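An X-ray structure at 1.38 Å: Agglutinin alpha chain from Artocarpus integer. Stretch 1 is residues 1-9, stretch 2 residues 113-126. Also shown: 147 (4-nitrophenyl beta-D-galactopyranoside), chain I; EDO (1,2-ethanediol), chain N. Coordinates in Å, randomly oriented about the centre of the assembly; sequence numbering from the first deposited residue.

Stretch 1 1-9: GKAFDDGAF
Stretch 2 113-126: IVGFKGSIGYWLDY

The free amino terminus of the chain is built into the galactoside site: Gly 1 N donates to O3 and O4 of the 4-nitrophenyl galactoside (2.8 and 2.9 Å) and forms a long salt bridge to Asp 125 OD2 (3.8 Å). Gly 1 CA packs 3.6 Å from Gly 121 CA; a CB on Gly 1 would lie 2.0 Å from Asp 125 OD2, and one on Gly 121 would lie 2.0 Å from ligand O4. Tyr 122 N donates to ligand O5 (3.0 Å). Trp 123 N donates to ligand O6 (2.8 Å), and O6 to Asp 125 OD1 (2.7 Å). Ser 119 OG donates to Asp 125 OD2 (3.1 Å).

From this end, strand 2-5 runs antiparallel to strand 113-120, at 167°. Lys 2 pairs with Ile 120 through two hydrogen bonds: Lys 2 N to Ile 120 O is 2.8 Å. Ile 120 N to Lys 2 O is 3.0 Å. Phe 4 pairs likewise with Gly 118: Phe 4 N to Gly 118 O is 2.8 Å. Gly 118 N to Phe 4 O is 2.9 Å. Between and beyond them lie the non-hydrogen-bonded pairs Ala 3-Ser 119 and Asp 5-Lys 117, with CA-CA distances of 4.0 and 3.9 Å. Their side chains share one face; Lys 2, Phe 4 and Ile 120 occupy the other.

Phe 4 (chi1 72°, p; chi2 -95°) is buried and folds back over its partner. Gly 118 CA sits 4.0 Å from the ring centroid, a CH-pi contact; an ideal CB there would be tight against Phe 4 CE1 (3.2 Å) and would clash with Tyr 126 O (2.4 Å). Phe 4 CE1 also meets Ile 120 CG1 (4.0 Å) and, at the ring edge, Leu 124 CD1 (4.3 Å).

Asp 6 N donates to Phe 116 O (2.9 Å). Gly 7 has a positive phi (92°), which favours glycine; its O approaches Gly 115 CA (3.2 Å) but lacks a hydrogen-bond partner. Phe 9 N returns to Val 114 O through a weak bond (2.8 Å, 129°).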

# COMPACT_ATOMS: atom_id res chain seq x y z
N GLY A 1 7.00 -29.88 10.40
CA GLY A 1 7.06 -28.96 11.59
C GLY A 1 5.70 -28.35 11.79
O GLY A 1 4.78 -28.62 10.98
N LYS A 2 5.53 -27.61 12.89
CA LYS A 2 4.27 -26.94 13.19
C LYS A 2 4.26 -25.53 12.53
O LYS A 2 5.10 -24.67 12.86
CB LYS A 2 4.04 -26.83 14.69
CG LYS A 2 2.77 -26.11 15.10
CD LYS A 2 2.58 -26.06 16.61
CE LYS A 2 1.17 -25.61 16.95
NZ LYS A 2 0.99 -25.17 18.38
N ALA A 3 3.26 -25.30 11.70
CA ALA A 3 3.17 -24.02 11.00
C ALA A 3 2.72 -22.95 11.96
O ALA A 3 2.00 -23.17 12.92
CB ALA A 3 2.21 -24.06 9.80
N PHE A 4 3.16 -21.73 11.70
CA PHE A 4 2.71 -20.57 12.45
C PHE A 4 2.60 -19.40 11.48
O PHE A 4 3.21 -19.38 10.41
CB PHE A 4 3.64 -20.18 13.58
CG PHE A 4 4.94 -19.55 13.13
CD1 PHE A 4 6.08 -20.32 12.96
CD2 PHE A 4 5.08 -18.13 13.00
CE1 PHE A 4 7.31 -19.78 12.58
CE2 PHE A 4 6.32 -17.59 12.64
CZ PHE A 4 7.43 -18.37 12.45
N ASP A 5 1.73 -18.48 11.85
CA ASP A 5 1.53 -17.26 11.02
C ASP A 5 1.06 -16.17 11.94
O ASP A 5 -0.09 -16.20 12.42
CB ASP A 5 0.48 -17.56 9.95
CG ASP A 5 0.25 -16.40 8.98
OD1 ASP A 5 0.81 -15.32 9.18
OD2 ASP A 5 -0.49 -16.58 7.97
N ASP A 6 1.97 -15.24 12.28
CA ASP A 6 1.61 -14.20 13.23
C ASP A 6 0.64 -13.18 12.66
O ASP A 6 -0.17 -12.68 13.46
CB ASP A 6 2.82 -13.45 13.77
CG ASP A 6 3.67 -14.28 14.69
OD1 ASP A 6 3.20 -15.33 15.30
OD2 ASP A 6 4.82 -13.94 14.88
N GLY A 7 0.67 -13.02 11.36
CA GLY A 7 -0.11 -11.98 10.64
C GLY A 7 0.72 -10.74 10.50
O GLY A 7 1.91 -10.73 10.74
N ALA A 8 0.04 -9.68 10.06
CA ALA A 8 0.69 -8.38 9.89
C ALA A 8 0.36 -7.33 10.98
O ALA A 8 -0.78 -7.29 11.46
CB ALA A 8 0.27 -7.83 8.51
N PHE A 9 1.33 -6.46 11.29
CA PHE A 9 1.22 -5.53 12.42
C PHE A 9 1.73 -4.19 11.94
O PHE A 9 1.83 -3.93 10.71
CB PHE A 9 1.98 -6.10 13.66
CG PHE A 9 1.37 -7.35 14.11
CD1 PHE A 9 0.29 -7.33 14.99
CD2 PHE A 9 1.83 -8.55 13.61
CE1 PHE A 9 -0.31 -8.51 15.35
CE2 PHE A 9 1.22 -9.73 13.95
CZ PHE A 9 0.14 -9.72 14.82
N ILE A 113 9.42 -4.64 7.71
CA ILE A 113 8.92 -5.97 8.04
C ILE A 113 7.87 -5.77 9.13
O ILE A 113 8.14 -5.14 10.14
CB ILE A 113 10.07 -6.81 8.61
CG1 ILE A 113 11.14 -6.99 7.56
CG2 ILE A 113 9.52 -8.20 9.00
CD1 ILE A 113 12.51 -7.48 8.09
N VAL A 114 6.70 -6.33 8.90
CA VAL A 114 5.55 -6.18 9.82
C VAL A 114 4.94 -7.48 10.30
O VAL A 114 3.91 -7.46 10.98
CB VAL A 114 4.47 -5.22 9.25
CG1 VAL A 114 5.05 -3.78 9.12
CG2 VAL A 114 3.91 -5.76 7.93
N GLY A 115 5.56 -8.63 9.99
CA GLY A 115 4.98 -9.90 10.36
C GLY A 115 5.86 -11.00 9.90
O GLY A 115 6.62 -10.87 8.93
N PHE A 116 5.75 -12.13 10.61
CA PHE A 116 6.46 -13.39 10.26
C PHE A 116 5.47 -14.54 10.22
O PHE A 116 4.50 -14.57 10.98
CB PHE A 116 7.55 -13.72 11.28
CG PHE A 116 8.72 -12.79 11.27
CD1 PHE A 116 8.73 -11.62 12.06
CD2 PHE A 116 9.85 -13.06 10.51
CE1 PHE A 116 9.81 -10.70 12.08
CE2 PHE A 116 10.95 -12.15 10.55
CZ PHE A 116 10.96 -10.97 11.32
N LYS A 117 5.76 -15.49 9.35
CA LYS A 117 5.05 -16.76 9.35
C LYS A 117 6.12 -17.80 8.99
O LYS A 117 7.20 -17.47 8.45
CB LYS A 117 3.87 -16.81 8.35
CG LYS A 117 4.30 -16.41 6.92
CD LYS A 117 3.15 -16.25 5.91
CE LYS A 117 2.47 -17.59 5.71
NZ LYS A 117 3.33 -18.50 4.91
N GLY A 118 5.80 -19.07 9.24
CA GLY A 118 6.80 -20.09 8.97
C GLY A 118 6.39 -21.42 9.54
O GLY A 118 5.22 -21.69 9.74
N SER A 119 7.40 -22.24 9.84
CA SER A 119 7.12 -23.56 10.44
C SER A 119 8.35 -23.95 11.26
O SER A 119 9.47 -23.68 10.83
CB SER A 119 6.95 -24.57 9.30
OG SER A 119 6.75 -25.87 9.84
N ILE A 120 8.11 -24.52 12.47
CA ILE A 120 9.20 -24.98 13.32
C ILE A 120 8.86 -26.42 13.73
O ILE A 120 7.80 -26.67 14.30
CB ILE A 120 9.34 -24.08 14.56
CG1 ILE A 120 9.59 -22.65 14.09
CG2 ILE A 120 10.50 -24.50 15.45
CD1 ILE A 120 9.72 -21.66 15.21
N GLY A 121 9.86 -27.26 13.51
CA GLY A 121 9.81 -28.67 13.97
C GLY A 121 10.89 -28.82 15.05
O GLY A 121 10.88 -28.12 16.09
N TYR A 122 11.91 -29.67 14.83
CA TYR A 122 13.10 -29.60 15.72
C TYR A 122 13.74 -28.20 15.56
O TYR A 122 14.32 -27.63 16.51
CB TYR A 122 14.13 -30.71 15.34
CG TYR A 122 13.78 -32.11 15.87
CD1 TYR A 122 12.49 -32.46 16.19
CD2 TYR A 122 14.80 -33.01 16.15
CE1 TYR A 122 12.16 -33.71 16.69
CE2 TYR A 122 14.49 -34.26 16.69
CZ TYR A 122 13.18 -34.59 16.94
OH TYR A 122 12.85 -35.82 17.47
N TRP A 123 13.76 -27.75 14.30
CA TRP A 123 14.37 -26.41 13.98
C TRP A 123 13.36 -25.59 13.15
O TRP A 123 12.35 -26.10 12.66
CB TRP A 123 15.73 -26.51 13.26
CG TRP A 123 16.62 -27.38 14.08
CD1 TRP A 123 17.27 -27.04 15.27
CD2 TRP A 123 16.86 -28.81 13.88
NE1 TRP A 123 17.90 -28.17 15.78
CE2 TRP A 123 17.69 -29.24 14.97
CE3 TRP A 123 16.42 -29.75 12.94
CZ2 TRP A 123 18.11 -30.59 15.11
CZ3 TRP A 123 16.89 -31.10 13.07
CH2 TRP A 123 17.70 -31.48 14.14
N LEU A 124 13.69 -24.29 12.99
CA LEU A 124 12.95 -23.42 12.08
C LEU A 124 13.13 -23.99 10.66
O LEU A 124 14.21 -23.99 10.11
CB LEU A 124 13.52 -22.00 12.19
CG LEU A 124 12.83 -20.93 11.26
CD1 LEU A 124 11.35 -20.81 11.52
CD2 LEU A 124 13.58 -19.59 11.46
N ASP A 125 12.03 -24.44 10.09
CA ASP A 125 12.07 -25.07 8.78
C ASP A 125 12.12 -24.05 7.67
O ASP A 125 12.87 -24.21 6.73
CB ASP A 125 10.83 -25.95 8.56
CG ASP A 125 10.66 -27.04 9.65
OD1 ASP A 125 11.65 -27.77 9.83
OD2 ASP A 125 9.59 -27.09 10.32
N TYR A 126 11.29 -22.99 7.80
CA TYR A 126 11.22 -22.00 6.74
C TYR A 126 10.50 -20.85 7.40
O TYR A 126 9.80 -21.01 8.42
CB TYR A 126 10.50 -22.53 5.43
CG TYR A 126 9.11 -22.98 5.62
CD1 TYR A 126 8.05 -22.08 5.77
CD2 TYR A 126 8.81 -24.37 5.64
CE1 TYR A 126 6.75 -22.53 6.00
CE2 TYR A 126 7.52 -24.83 5.86
CZ TYR A 126 6.50 -23.92 6.02
OH TYR A 126 5.22 -24.41 6.22
C1 147 I . 10.71 -32.85 12.45
C2 147 I . 9.45 -32.71 11.56
O2 147 I . 8.68 -33.94 11.45
C3 147 I . 9.82 -32.23 10.14
O3 147 I . 8.59 -31.92 9.45
C4 147 I . 10.75 -30.94 10.26
O4 147 I . 9.91 -29.96 10.84
C5 147 I . 11.97 -31.26 11.24
C6 147 I . 13.14 -30.24 11.20
O6 147 I . 12.84 -29.04 11.94
O5 147 I . 11.50 -31.57 12.58
O1 147 I . 10.27 -33.43 13.70
C1 EDO N . -0.31 -19.10 15.78
O1 EDO N . 0.48 -18.34 16.70
C2 EDO N . 0.38 -18.96 14.49
O2 EDO N . -0.60 -19.12 13.53